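Local coordinates for protein nuclease NucT (Helicobacter pylori, PDB 6EHI) that belongs to the PLD-like nucleases and carries a mixed beta sheet with helices packed on both of its faces, at residues I27-R31 / V53-I58; S33-A37 / K149-M155; Q61-D65 / T76-L80; K87-L91 / L156-F162. The protein carries 1 engineered substitution. Where two conformers were deposited one is given. Residue numbers count along the deposited sequence, not the author numbering.

Contact 1 (I27-R31 / V53-I58); sequences ISSAR and VASRGI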
loop_
_atom_site.group_PDB
_atom_site.type_symbol
_atom_site.label_atom_id
_atom_site.label_comp_id
_atom_site.label_asym_id
_atom_site.label_seq_id
_atom_site.Cartn_x
_atom_site.Cartn_y
_atom_site.Cartn_z
ATOM N N ILE A 27 -13.643 -0.916 11.727
ATOM C CA ILE A 27 -13.060 -0.485 13.033
ATOM C C ILE A 27 -14.185 -0.357 14.071
ATOM O O ILE A 27 -14.030 -0.831 15.190
ATOM C CB ILE A 27 -12.313 0.879 12.908
ATOM C CG1 ILE A 27 -11.036 0.698 12.108
ATOM C CG2 ILE A 27 -12.077 1.539 14.258
ATOM C CD1 ILE A 27 -10.473 2.037 11.703
ATOM N N SER A 28 -15.233 0.336 13.662
ATOM C CA SER A 28 -16.379 0.686 14.486
ATOM C C SER A 28 -17.088 -0.494 15.031
ATOM O O SER A 28 -17.391 -0.498 16.222
ATOM C CB SER A 28 -17.315 1.548 13.724
ATOM O OG SER A 28 -16.661 2.750 13.594
ATOM N N SER A 29 -17.253 -1.539 14.224
ATOM C CA SER A 29 -17.947 -2.714 14.682
ATOM C C SER A 29 -17.050 -3.789 15.343
ATOM O O SER A 29 -17.521 -4.884 15.604
ATOM C CB SER A 29 -18.788 -3.281 13.525
ATOM O OG SER A 29 -19.702 -2.268 13.042
ATOM N N ALA A 30 -15.746 -3.561 15.546
ATOM C CA ALA A 30 -14.901 -4.512 16.261
ATOM C C ALA A 30 -15.504 -4.860 17.627
ATOM O O ALA A 30 -16.102 -4.042 18.309
ATOM C CB ALA A 30 -13.468 -4.039 16.476
ATOM N N ARG A 31 -15.382 -6.112 17.955
ATOM C CA ARG A 31 -15.923 -6.647 19.205
ATOM C C ARG A 31 -14.841 -6.951 20.218
ATOM O O ARG A 31 -15.172 -7.134 21.385
ATOM C CB ARG A 31 -16.692 -7.958 18.939
ATOM C CG ARG A 31 -17.689 -7.838 17.815
ATOM C CD ARG A 31 -18.539 -9.092 17.668
ATOM N NE ARG A 31 -19.624 -8.797 16.724
ATOM C CZ ARG A 31 -20.587 -9.657 16.358
ATOM N NH1 ARG A 31 -20.653 -10.900 16.850
ATOM N NH2 ARG A 31 -21.506 -9.248 15.480
ATOM N N VAL A 53 -14.916 3.040 19.233
ATOM C CA VAL A 53 -14.829 1.677 19.588
ATOM C C VAL A 53 -14.011 1.419 20.884
ATOM O O VAL A 53 -14.423 0.605 21.718
ATOM C CB VAL A 53 -14.410 0.826 18.370
ATOM C CG1 VAL A 53 -12.932 0.968 18.115
ATOM C CG2 VAL A 53 -14.859 -0.597 18.567
ATOM N N ALA A 54 -12.921 2.168 21.118
ATOM C CA ALA A 54 -12.152 2.115 22.366
ATOM C C ALA A 54 -13.119 2.492 23.516
ATOM O O ALA A 54 -13.053 1.906 24.581
ATOM C CB ALA A 54 -10.983 3.091 22.356
ATOM N N SER A 55 -14.066 3.372 23.247
ATOM C CA SER A 55 -15.055 3.758 24.324
ATOM C C SER A 55 -15.987 2.601 24.731
ATOM O O SER A 55 -16.626 2.636 25.781
ATOM C CB SER A 55 -15.903 4.941 23.917
ATOM O OG SER A 55 -15.158 6.110 23.991
ATOM N N ARG A 56 -16.025 1.560 23.931
ATOM C CA ARG A 56 -16.896 0.409 24.189
ATOM C C ARG A 56 -16.112 -0.724 24.851
ATOM O O ARG A 56 -16.664 -1.810 25.056
ATOM C CB ARG A 56 -17.621 -0.046 22.868
ATOM C CG ARG A 56 -18.692 0.930 22.383
ATOM C CD ARG A 56 -19.602 0.497 21.203
ATOM N NE ARG A 56 -18.888 -0.009 20.017
ATOM C CZ ARG A 56 -18.584 -1.314 19.812
ATOM N NH1 ARG A 56 -17.962 -1.706 18.701
ATOM N NH2 ARG A 56 -18.885 -2.250 20.709
ATOM N N GLY A 57 -14.836 -0.494 25.172
ATOM C CA GLY A 57 -13.959 -1.414 25.819
ATOM C C GLY A 57 -13.036 -2.263 24.937
ATOM O O GLY A 57 -12.248 -3.010 25.437
ATOM N N ILE A 58 -13.051 -2.012 23.626
ATOM C CA ILE A 58 -12.142 -2.720 22.709
ATOM C C ILE A 58 -10.732 -2.201 22.858
ATOM O O ILE A 58 -10.508 -0.984 22.967
ATOM C CB ILE A 58 -12.678 -2.577 21.261
ATOM C CG1 ILE A 58 -13.869 -3.534 20.927
ATOM C CG2 ILE A 58 -11.587 -2.868 20.213
ATOM C CD1 ILE A 58 -15.182 -3.163 21.510
HETATM O O HOH W 1 -17.953 1.712 17.966
#

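Contact 2 (S33-A37 / K149-M155); sequences SVKIA and KSYYQKM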
loop_
_atom_site.group_PDB
_atom_site.type_symbol
_atom_site.label_atom_id
_atom_site.label_comp_id
_atom_site.label_asym_id
_atom_site.label_seq_id
_atom_site.Cartn_x
_atom_site.Cartn_y
_atom_site.Cartn_z
ATOM N N SER A 33 -10.673 -6.361 19.366
ATOM C CA SER A 33 -9.401 -5.695 19.204
ATOM C C SER A 33 -9.211 -5.056 17.840
ATOM O O SER A 33 -9.831 -5.442 16.820
ATOM C CB SER A 33 -8.231 -6.644 19.401
ATOM O OG SER A 33 -8.215 -7.662 18.442
ATOM N N VAL A 34 -8.376 -4.018 17.870
ATOM C CA VAL A 34 -8.037 -3.287 16.647
ATOM C C VAL A 34 -6.554 -3.042 16.699
ATOM O O VAL A 34 -6.032 -2.420 17.645
ATOM C CB VAL A 34 -8.830 -1.968 16.492
ATOM C CG1 VAL A 34 -8.322 -1.198 15.290
ATOM C CG2 VAL A 34 -10.310 -2.203 16.340
ATOM N N LYS A 35 -5.849 -3.589 15.699
ATOM C CA LYS A 35 -4.444 -3.490 15.594
ATOM C C LYS A 35 -4.087 -2.761 14.324
ATOM O O LYS A 35 -4.481 -3.171 13.222
ATOM C CB LYS A 35 -3.809 -4.880 15.624
ATOM C CG LYS A 35 -3.973 -5.637 17.001
ATOM C CD LYS A 35 -3.498 -7.090 16.935
ATOM C CE LYS A 35 -3.792 -7.821 18.219
ATOM N NZ LYS A 35 -2.794 -7.383 19.237
ATOM N N ILE A 36 -3.325 -1.658 14.451
ATOM C CA ILE A 36 -3.104 -0.804 13.272
ATOM C C ILE A 36 -1.645 -0.486 13.163
ATOM O O ILE A 36 -0.970 -0.204 14.179
ATOM C CB ILE A 36 -3.857 0.531 13.397
ATOM C CG1 ILE A 36 -5.354 0.294 13.401
ATOM C CG2 ILE A 36 -3.449 1.583 12.344
ATOM C CD1 ILE A 36 -6.241 1.364 14.089
ATOM N N ALA A 37 -1.093 -0.583 11.950
ATOM C CA ALA A 37 0.218 0.002 11.635
ATOM C C ALA A 37 0.028 0.957 10.500
ATOM O O ALA A 37 -0.516 0.531 9.487
ATOM C CB ALA A 37 1.166 -1.081 11.269
ATOM N N LYS A 149 -1.171 -10.844 12.208
ATOM C CA LYS A 149 -1.126 -10.785 13.682
ATOM C C LYS A 149 0.244 -11.165 14.237
ATOM O O LYS A 149 0.777 -10.464 15.127
ATOM C CB LYS A 149 -2.245 -11.562 14.372
ATOM C CG LYS A 149 -3.590 -10.841 14.365
ATOM C CD LYS A 149 -4.664 -11.625 15.131
ATOM C CE LYS A 149 -5.446 -10.696 16.051
ATOM N NZ LYS A 149 -6.425 -11.398 16.912
ATOM N N SER A 150 0.893 -12.200 13.670
ATOM C CA SER A 150 2.153 -12.639 14.194
ATOM C C SER A 150 3.259 -11.625 14.063
ATOM O O SER A 150 4.045 -11.341 15.007
ATOM C CB SER A 150 2.573 -13.993 13.523
ATOM O OG SER A 150 3.910 -14.270 13.868
ATOM N N TYR A 151 3.316 -11.019 12.853
ATOM C CA TYR A 151 4.355 -10.062 12.655
ATOM C C TYR A 151 3.969 -8.756 13.306
ATOM O O TYR A 151 4.848 -8.037 13.564
ATOM C CB TYR A 151 4.682 -9.863 11.198
ATOM C CG TYR A 151 5.430 -11.040 10.577
ATOM C CD1 TYR A 151 6.731 -11.232 10.826
ATOM C CD2 TYR A 151 4.788 -11.906 9.745
ATOM C CE1 TYR A 151 7.437 -12.299 10.276
ATOM C CE2 TYR A 151 5.464 -13.026 9.207
ATOM C CZ TYR A 151 6.787 -13.178 9.468
ATOM O OH TYR A 151 7.604 -14.205 9.009
ATOM N N TYR A 152 2.696 -8.497 13.466
ATOM C CA TYR A 152 2.271 -7.282 14.172
ATOM C C TYR A 152 2.873 -7.270 15.612
ATOM O O TYR A 152 3.441 -6.267 16.088
ATOM C CB TYR A 152 0.767 -7.157 14.203
ATOM C CG TYR A 152 0.363 -5.792 14.751
ATOM C CD1 TYR A 152 0.246 -4.682 13.941
ATOM C CD2 TYR A 152 0.203 -5.597 16.103
ATOM C CE1 TYR A 152 -0.114 -3.438 14.459
ATOM C CE2 TYR A 152 -0.182 -4.372 16.617
ATOM C CZ TYR A 152 -0.333 -3.264 15.799
ATOM O OH TYR A 152 -0.665 -2.018 16.307
ATOM N N GLN A 153 2.737 -8.368 16.289
ATOM C CA GLN A 153 3.354 -8.544 17.633
ATOM C C GLN A 153 4.823 -8.336 17.678
ATOM O O GLN A 153 5.312 -7.665 18.600
ATOM C CB GLN A 153 3.004 -9.948 18.163
ATOM C CG GLN A 153 1.519 -10.098 18.471
ATOM C CD GLN A 153 0.916 -9.003 19.347
ATOM O OE1 GLN A 153 1.215 -8.921 20.520
ATOM N NE2 GLN A 153 0.100 -8.143 18.768
ATOM N N LYS A 154 5.546 -8.798 16.649
ATOM C CA LYS A 154 6.978 -8.545 16.532
ATOM C C LYS A 154 7.263 -7.047 16.323
ATOM O O LYS A 154 8.122 -6.470 16.980
ATOM C CB LYS A 154 7.633 -9.334 15.367
ATOM C CG LYS A 154 7.781 -10.839 15.626
ATOM C CD LYS A 154 8.746 -11.561 14.687
ATOM C CE LYS A 154 10.056 -10.855 14.352
ATOM N NZ LYS A 154 11.236 -11.120 15.218
ATOM N N MET A 155 6.461 -6.415 15.434
ATOM C CA MET A 155 6.558 -4.972 15.289
ATOM C C MET A 155 6.349 -4.236 16.626
ATOM O O MET A 155 7.052 -3.205 16.898
ATOM C CB MET A 155 5.576 -4.458 14.254
ATOM C CG MET A 155 6.039 -4.976 12.898
ATOM S SD MET A 155 4.821 -4.579 11.600
ATOM C CE MET A 155 5.015 -2.824 11.501
#

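Contact 3 (Q61-D65 / T76-L80); sequences QIIYD and TIGYL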
loop_
_atom_site.group_PDB
_atom_site.type_symbol
_atom_site.label_atom_id
_atom_site.label_comp_id
_atom_site.label_asym_id
_atom_site.label_seq_id
_atom_site.Cartn_x
_atom_site.Cartn_y
_atom_site.Cartn_z
ATOM N N GLN A 61 -4.467 -0.783 19.388
ATOM C CA GLN A 61 -3.014 -0.584 19.342
ATOM C C GLN A 61 -2.690 0.052 17.972
ATOM O O GLN A 61 -3.253 -0.365 16.971
ATOM C CB GLN A 61 -2.327 -1.909 19.429
ATOM C CG GLN A 61 -2.533 -2.535 20.802
ATOM C CD GLN A 61 -2.037 -3.963 20.895
ATOM O OE1 GLN A 61 -2.300 -4.779 19.999
ATOM N NE2 GLN A 61 -1.252 -4.262 21.954
ATOM N N ILE A 62 -1.906 1.105 17.979
ATOM C CA ILE A 62 -1.560 1.832 16.745
ATOM C C ILE A 62 -0.085 2.058 16.700
ATOM O O ILE A 62 0.424 2.703 17.601
ATOM C CB ILE A 62 -2.287 3.175 16.727
ATOM C CG1 ILE A 62 -3.760 2.986 17.107
ATOM C CG2 ILE A 62 -2.169 3.822 15.328
ATOM C CD1 ILE A 62 -4.548 4.266 17.090
ATOM N N ILE A 63 0.630 1.464 15.739
ATOM C CA ILE A 63 2.058 1.747 15.434
ATOM C C ILE A 63 2.102 2.803 14.331
ATOM O O ILE A 63 1.562 2.553 13.236
ATOM C CB ILE A 63 2.809 0.473 14.973
ATOM C CG1 ILE A 63 2.584 -0.674 15.977
ATOM C CG2 ILE A 63 4.226 0.830 14.663
ATOM C CD1 ILE A 63 3.149 -2.044 15.599
ATOM N N TYR A 64 2.612 4.011 14.621
ATOM C CA TYR A 64 2.828 5.074 13.636
ATOM C C TYR A 64 4.261 5.129 13.130
ATOM O O TYR A 64 5.255 4.924 13.929
ATOM C CB TYR A 64 2.542 6.375 14.295
ATOM C CG TYR A 64 1.144 6.748 14.726
ATOM C CD1 TYR A 64 0.534 6.206 15.912
ATOM C CD2 TYR A 64 0.348 7.590 13.915
ATOM C CE1 TYR A 64 -0.724 6.600 16.318
ATOM C CE2 TYR A 64 -0.919 7.945 14.307
ATOM C CZ TYR A 64 -1.461 7.458 15.497
ATOM O OH TYR A 64 -2.741 7.787 15.883
ATOM N N ASP A 65 4.499 5.495 11.873
ATOM C CA ASP A 65 5.880 5.831 11.456
ATOM C C ASP A 65 6.530 6.920 12.375
ATOM O O ASP A 65 5.890 7.950 12.680
ATOM C CB ASP A 65 5.955 6.266 9.993
ATOM C CG ASP A 65 7.320 6.777 9.576
ATOM O OD1 ASP A 65 8.179 5.937 9.389
ATOM O OD2 ASP A 65 7.531 8.037 9.428
ATOM N N THR A 76 -2.743 12.250 14.216
ATOM C CA THR A 76 -3.715 11.829 15.229
ATOM C C THR A 76 -3.073 11.246 16.516
ATOM O O THR A 76 -3.798 10.995 17.486
ATOM C CB THR A 76 -4.708 10.801 14.702
ATOM O OG1 THR A 76 -3.985 9.675 14.171
ATOM C CG2 THR A 76 -5.607 11.329 13.589
ATOM N N ILE A 77 -1.765 10.984 16.511
ATOM C CA ILE A 77 -1.137 10.311 17.654
ATOM C C ILE A 77 -1.411 11.037 18.981
ATOM O O ILE A 77 -1.771 10.392 19.941
ATOM C CB ILE A 77 0.370 9.958 17.418
ATOM C CG1 ILE A 77 0.864 9.017 18.487
ATOM C CG2 ILE A 77 1.276 11.185 17.220
ATOM C CD1 ILE A 77 2.174 8.365 18.134
ATOM N N GLY A 78 -1.264 12.369 18.963
ATOM C CA GLY A 78 -1.543 13.172 20.149
ATOM C C GLY A 78 -2.981 13.117 20.609
ATOM O O GLY A 78 -3.242 13.021 21.771
ATOM N N TYR A 79 -3.897 13.088 19.667
ATOM C CA TYR A 79 -5.349 13.049 19.899
ATOM C C TYR A 79 -5.715 11.692 20.506
ATOM O O TYR A 79 -6.574 11.627 21.332
ATOM C CB TYR A 79 -6.056 13.419 18.554
ATOM C CG TYR A 79 -7.577 13.406 18.472
ATOM C CD1 TYR A 79 -8.363 14.335 19.179
ATOM C CD2 TYR A 79 -8.240 12.509 17.621
ATOM C CE1 TYR A 79 -9.759 14.329 19.091
ATOM C CE2 TYR A 79 -9.632 12.509 17.521
ATOM C CZ TYR A 79 -10.381 13.418 18.252
ATOM O OH TYR A 79 -11.745 13.394 18.131
ATOM N N LEU A 80 -4.982 10.604 20.166
ATOM C CA LEU A 80 -5.337 9.292 20.622
ATOM C C LEU A 80 -4.475 8.749 21.744
ATOM O O LEU A 80 -4.848 7.773 22.423
ATOM C CB LEU A 80 -5.298 8.321 19.415
ATOM C CG LEU A 80 -6.332 8.555 18.330
ATOM C CD1 LEU A 80 -6.054 7.606 17.206
ATOM C CD2 LEU A 80 -7.683 8.201 18.926
#

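Contact 4 (K87-L91 / L156-F162); sequences KVCLL and LESCVGF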
loop_
_atom_site.group_PDB
_atom_site.type_symbol
_atom_site.label_atom_id
_atom_site.label_comp_id
_atom_site.label_asym_id
_atom_site.label_seq_id
_atom_site.Cartn_x
_atom_site.Cartn_y
_atom_site.Cartn_z
ATOM N N LYS A 87 -3.285 2.134 22.941
ATOM C CA LYS A 87 -1.818 2.093 23.006
ATOM C C LYS A 87 -1.339 2.703 21.704
ATOM O O LYS A 87 -1.669 2.190 20.642
ATOM C CB LYS A 87 -1.269 0.654 23.092
ATOM C CG LYS A 87 0.252 0.623 23.328
ATOM C CD LYS A 87 0.846 -0.780 23.152
ATOM C CE LYS A 87 2.356 -0.878 23.319
ATOM N NZ LYS A 87 2.838 -0.319 24.612
ATOM N N VAL A 88 -0.570 3.772 21.762
ATOM C CA VAL A 88 0.070 4.327 20.525
ATOM C C VAL A 88 1.565 4.268 20.699
ATOM O O VAL A 88 2.087 4.399 21.831
ATOM C CB VAL A 88 -0.419 5.741 20.174
ATOM C CG1 VAL A 88 -1.903 5.781 20.040
ATOM C CG2 VAL A 88 0.117 6.762 21.166
ATOM N N CYS A 89 2.315 4.051 19.606
ATOM C CA CYS A 89 3.733 4.038 19.674
ATOM C C CYS A 89 4.347 4.382 18.279
ATOM O O CYS A 89 3.576 4.587 17.321
ATOM C CB CYS A 89 4.154 2.664 20.219
ATOM S SG CYS A 89 3.782 1.298 19.046
ATOM N N LEU A 90 5.655 4.470 18.179
ATOM C CA LEU A 90 6.361 4.945 16.998
ATOM C C LEU A 90 7.360 3.932 16.556
ATOM O O LEU A 90 7.972 3.280 17.388
ATOM C CB LEU A 90 7.078 6.247 17.324
ATOM C CG LEU A 90 6.268 7.447 17.747
ATOM C CD1 LEU A 90 7.075 8.549 18.467
ATOM C CD2 LEU A 90 5.575 7.981 16.515
ATOM N N LEU A 91 7.589 3.789 15.246
ATOM C CA LEU A 91 8.501 2.863 14.733
ATOM C C LEU A 91 9.252 3.366 13.533
ATOM O O LEU A 91 8.618 3.906 12.623
ATOM C CB LEU A 91 7.756 1.579 14.467
ATOM C CG LEU A 91 8.492 0.389 13.931
ATOM C CD1 LEU A 91 9.601 -0.081 14.898
ATOM C CD2 LEU A 91 7.496 -0.702 13.670
ATOM N N LEU A 156 5.357 -4.641 17.361
ATOM C CA LEU A 156 4.975 -3.978 18.608
ATOM C C LEU A 156 6.114 -4.015 19.597
ATOM O O LEU A 156 6.336 -3.068 20.371
ATOM C CB LEU A 156 3.758 -4.695 19.204
ATOM C CG LEU A 156 2.712 -3.865 19.923
ATOM C CD1 LEU A 156 2.330 -2.532 19.316
ATOM C CD2 LEU A 156 1.469 -4.780 20.082
ATOM N N GLU A 157 6.898 -5.084 19.567
ATOM C CA GLU A 157 8.107 -5.174 20.462
ATOM C C GLU A 157 9.266 -4.315 20.087
ATOM O O GLU A 157 10.169 -4.142 20.914
ATOM C CB GLU A 157 8.650 -6.606 20.597
ATOM C CG GLU A 157 7.977 -7.557 21.573
ATOM C CD GLU A 157 8.218 -9.027 21.204
ATOM O OE1 GLU A 157 9.375 -9.402 20.888
ATOM O OE2 GLU A 157 7.249 -9.811 21.250
ATOM N N SER A 158 9.327 -3.820 18.830
ATOM C CA SER A 158 10.318 -2.850 18.423
ATOM C C SER A 158 9.913 -1.384 18.509
ATOM O O SER A 158 10.767 -0.541 18.361
ATOM C CB SER A 158 10.801 -3.199 16.993
ATOM O OG SER A 158 11.099 -4.607 16.883
ATOM N N CYS A 159 8.599 -1.072 18.667
ATOM C CA CYS A 159 8.126 0.329 18.664
ATOM C C CYS A 159 8.365 0.994 20.015
ATOM O O CYS A 159 8.357 0.334 21.071
ATOM C CB CYS A 159 6.633 0.443 18.240
ATOM S SG CYS A 159 5.329 -0.079 19.390
ATOM N N VAL A 160 8.489 2.301 19.948
ATOM C CA VAL A 160 8.874 3.098 21.123
ATOM C C VAL A 160 7.819 4.057 21.497
ATOM O O VAL A 160 6.934 4.399 20.690
ATOM C CB VAL A 160 10.199 3.823 20.900
ATOM C CG1 VAL A 160 11.268 2.843 20.555
ATOM C CG2 VAL A 160 10.084 5.008 19.906
ATOM N N GLY A 161 7.822 4.466 22.770
ATOM C CA GLY A 161 6.734 5.343 23.273
ATOM C C GLY A 161 6.619 6.683 22.602
ATOM O O GLY A 161 7.569 7.152 21.970
ATOM N N PHE A 162 5.403 7.244 22.653
ATOM C CA PHE A 162 5.187 8.534 22.116
ATOM C C PHE A 162 5.459 9.501 23.260
ATOM O O PHE A 162 4.583 9.698 24.120
ATOM C CB PHE A 162 3.754 8.685 21.599
ATOM C CG PHE A 162 3.424 10.078 21.233
ATOM C CD1 PHE A 162 4.205 10.772 20.344
ATOM C CD2 PHE A 162 2.340 10.701 21.797
ATOM C CE1 PHE A 162 3.915 12.076 20.026
ATOM C CE2 PHE A 162 2.051 12.002 21.512
ATOM C CZ PHE A 162 2.847 12.693 20.612
#

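Contact 1 (I27-R31 / V53-I58)
Two helix ends meet here, and polar bonds tie them together at the surface. The NH1 of Arg56 donates to Ser28 O (2.8 Å) and to Ala30 O (3.0 Å), two carbonyls that lie close to the guanidinium plane where helix 16-28 gives way to its turn. Water 1 reinforces the first link by donating to Ser28 O and accepting from Arg56 NE. A long, multi-donor arginine suits this place, because it can span the gap to carbonyls exposed at the end of a helix. Apolar packing lies underneath: Ile27 CG2 is 4.0 Å from Val53 CG1, while Ala30 CB is 4.3 Å from both Val53 CG2 and Ile58 CG2. The small Ala30 lets both Val53 and Ile58 approach its methyl. Backbone shape sets up the second segment, in which Gly57, with positive phi, ends the helix in a Schellman motif and turns the chain into Ile58. Around the contact, Ile27 and Ser28 also pack on helix 44-54, through Ile50 and Ala49, and Ile58 leads straight into strand 59-65.

Contact 2 (S33-A37 / K149-M155)
Strand 33-37 and helix segment 149-155 cross at 67°, their axes approaching to 10.0 Å, with Lys35 and Tyr152 nearest at 7.8 Å between CA atoms. The strand's alternation directs Ser33, Lys35 and Ala37 toward the helix. Tyr152 fills the space between: its OH donates a 2.8 Å hydrogen bond to Ile36 O, while Lys35 CB sits over one ring face, 3.9 Å from the centroid, in a CH-pi contact. A tyrosine suits this place, since its flat ring packs against the sheet and its hydroxyl reaches a strand carbonyl. Ala37 is short, so Met155 CE and Tyr152 CE1 each come to 4.2 Å from its CB. The aliphatic parts of two lysines also touch (Lys35 CE to Lys149 CE, 4.0 Å); the amino group of Lys35 bonds to Gln61. Helix 142-158 thus lies across one face of the sheet, where Tyr152 also meets Ile111 of strand 108-112 and Ile63 of strand 59-65, while Tyr151 faces Tyr14 of the second subunit.

Contact 3 (Q61-D65 / T76-L80)
This is a buried strand-to-helix packing contact within a beta-alpha-beta crossover: the chain leaves strand 59-65, passes through helices 66-69 and 77-80, and returns as the parallel neighbouring strand 86-91. Ile62 and Tyr64 point toward helix 77-80, on the face of the sheet turned away from helix 142-158. Tyr64 makes most of the contact. Ile77 CB lies over its ring, 3.7 Å from the centroid and 15° off the normal, a CH-pi contact, and Ile77 CD1 approaches Tyr64 CD1 to 3.5 Å. The branched isoleucine offers a broad apolar surface to the flat ring. One helical turn on, Leu80 CD1 meets Ile62 CD1 at 3.7 Å, extending the apolar layer along the strand. At the ring's far end, Tyr64 OH and Thr76 OG1 share a hydrogen bond of 2.8 Å, and Thr76 OG1 is also bonded to Phe41 O. A tyrosine can therefore lie in this apolar interior: its ring is packed like a hydrocarbon, while its hydroxyl is hydrogen-bonded to Thr76.

Contact 4 (K87-L91 / L156-F162)
At the centre of this contact the disulfide joins Cys89 SG to Cys159 SG at 2.1 Å, with chi3 of -89°, close to the relaxed value for such a bond. Leu156 CD1 packs 4.1 Å from Cys89 SG, and Leu91 CB lies 4.1 Å from Cys159 CB, so leucines pack against the disulfide at Cys89 SG and Cys159 CB. Leu90 and Val160 direct their side chains to a shared face of the sheet, with Leu90 CB 4.2 Å from Val160 CG2. Leu90 CD1 also meets the edge of the Phe162 ring, 4.1 Å from Phe162 CD1, and Val88 CG2 touches Phe162 CB at the same distance. Phe162, the last residue of the chain, packs on Ile77 of helix 77-80 as well. Just after helix 142-158 ends, the chain turns back to add a short, weakly bonded antiparallel strand, 160-161, to the edge of the sheet beside strand 86-91. The disulfide fastens the start of this return covalently to the strand it joins. Farther out, Lys87 CE lies 4.3 Å from Leu156 CD1; the aliphatic part of the lysine touches the leucine, while an exposed position suits its charged end. Ser158 is exposed too, its carbonyl O 3.7 Å from Leu91 CD1. Along the polar edge, Leu90 and Val160 form an antiparallel hydrogen-bonded pair: Leu90 N donates to Val160 O and Val160 N to Leu90 O, each at 2.8 Å.

Overall arrangement
Contacts 2, 3 and 4 each include a strand of one mixed sheet; contact 1 joins the ends of two helices that pack on it. Contacts 1 and 3 involve helices 16-28, 44-54 and 77-80 on one face, with centres 16 Å apart; contact 2 places helix 142-158 on the other, and contact 4 takes up the end of that helix 11 Å away. Contacts 3 and 4 are closest, at 9 Å, linked by hydrogen bonding between neighbouring strands 59-65 and 86-91. Along the chain contact 3 is nested within contact 2, whereas contact 2 crosses both contact 1 and contact 4. The C-terminal helix and strand thus pack back on strands 33-38 and 86-91, so that helices cover both faces of the sheet.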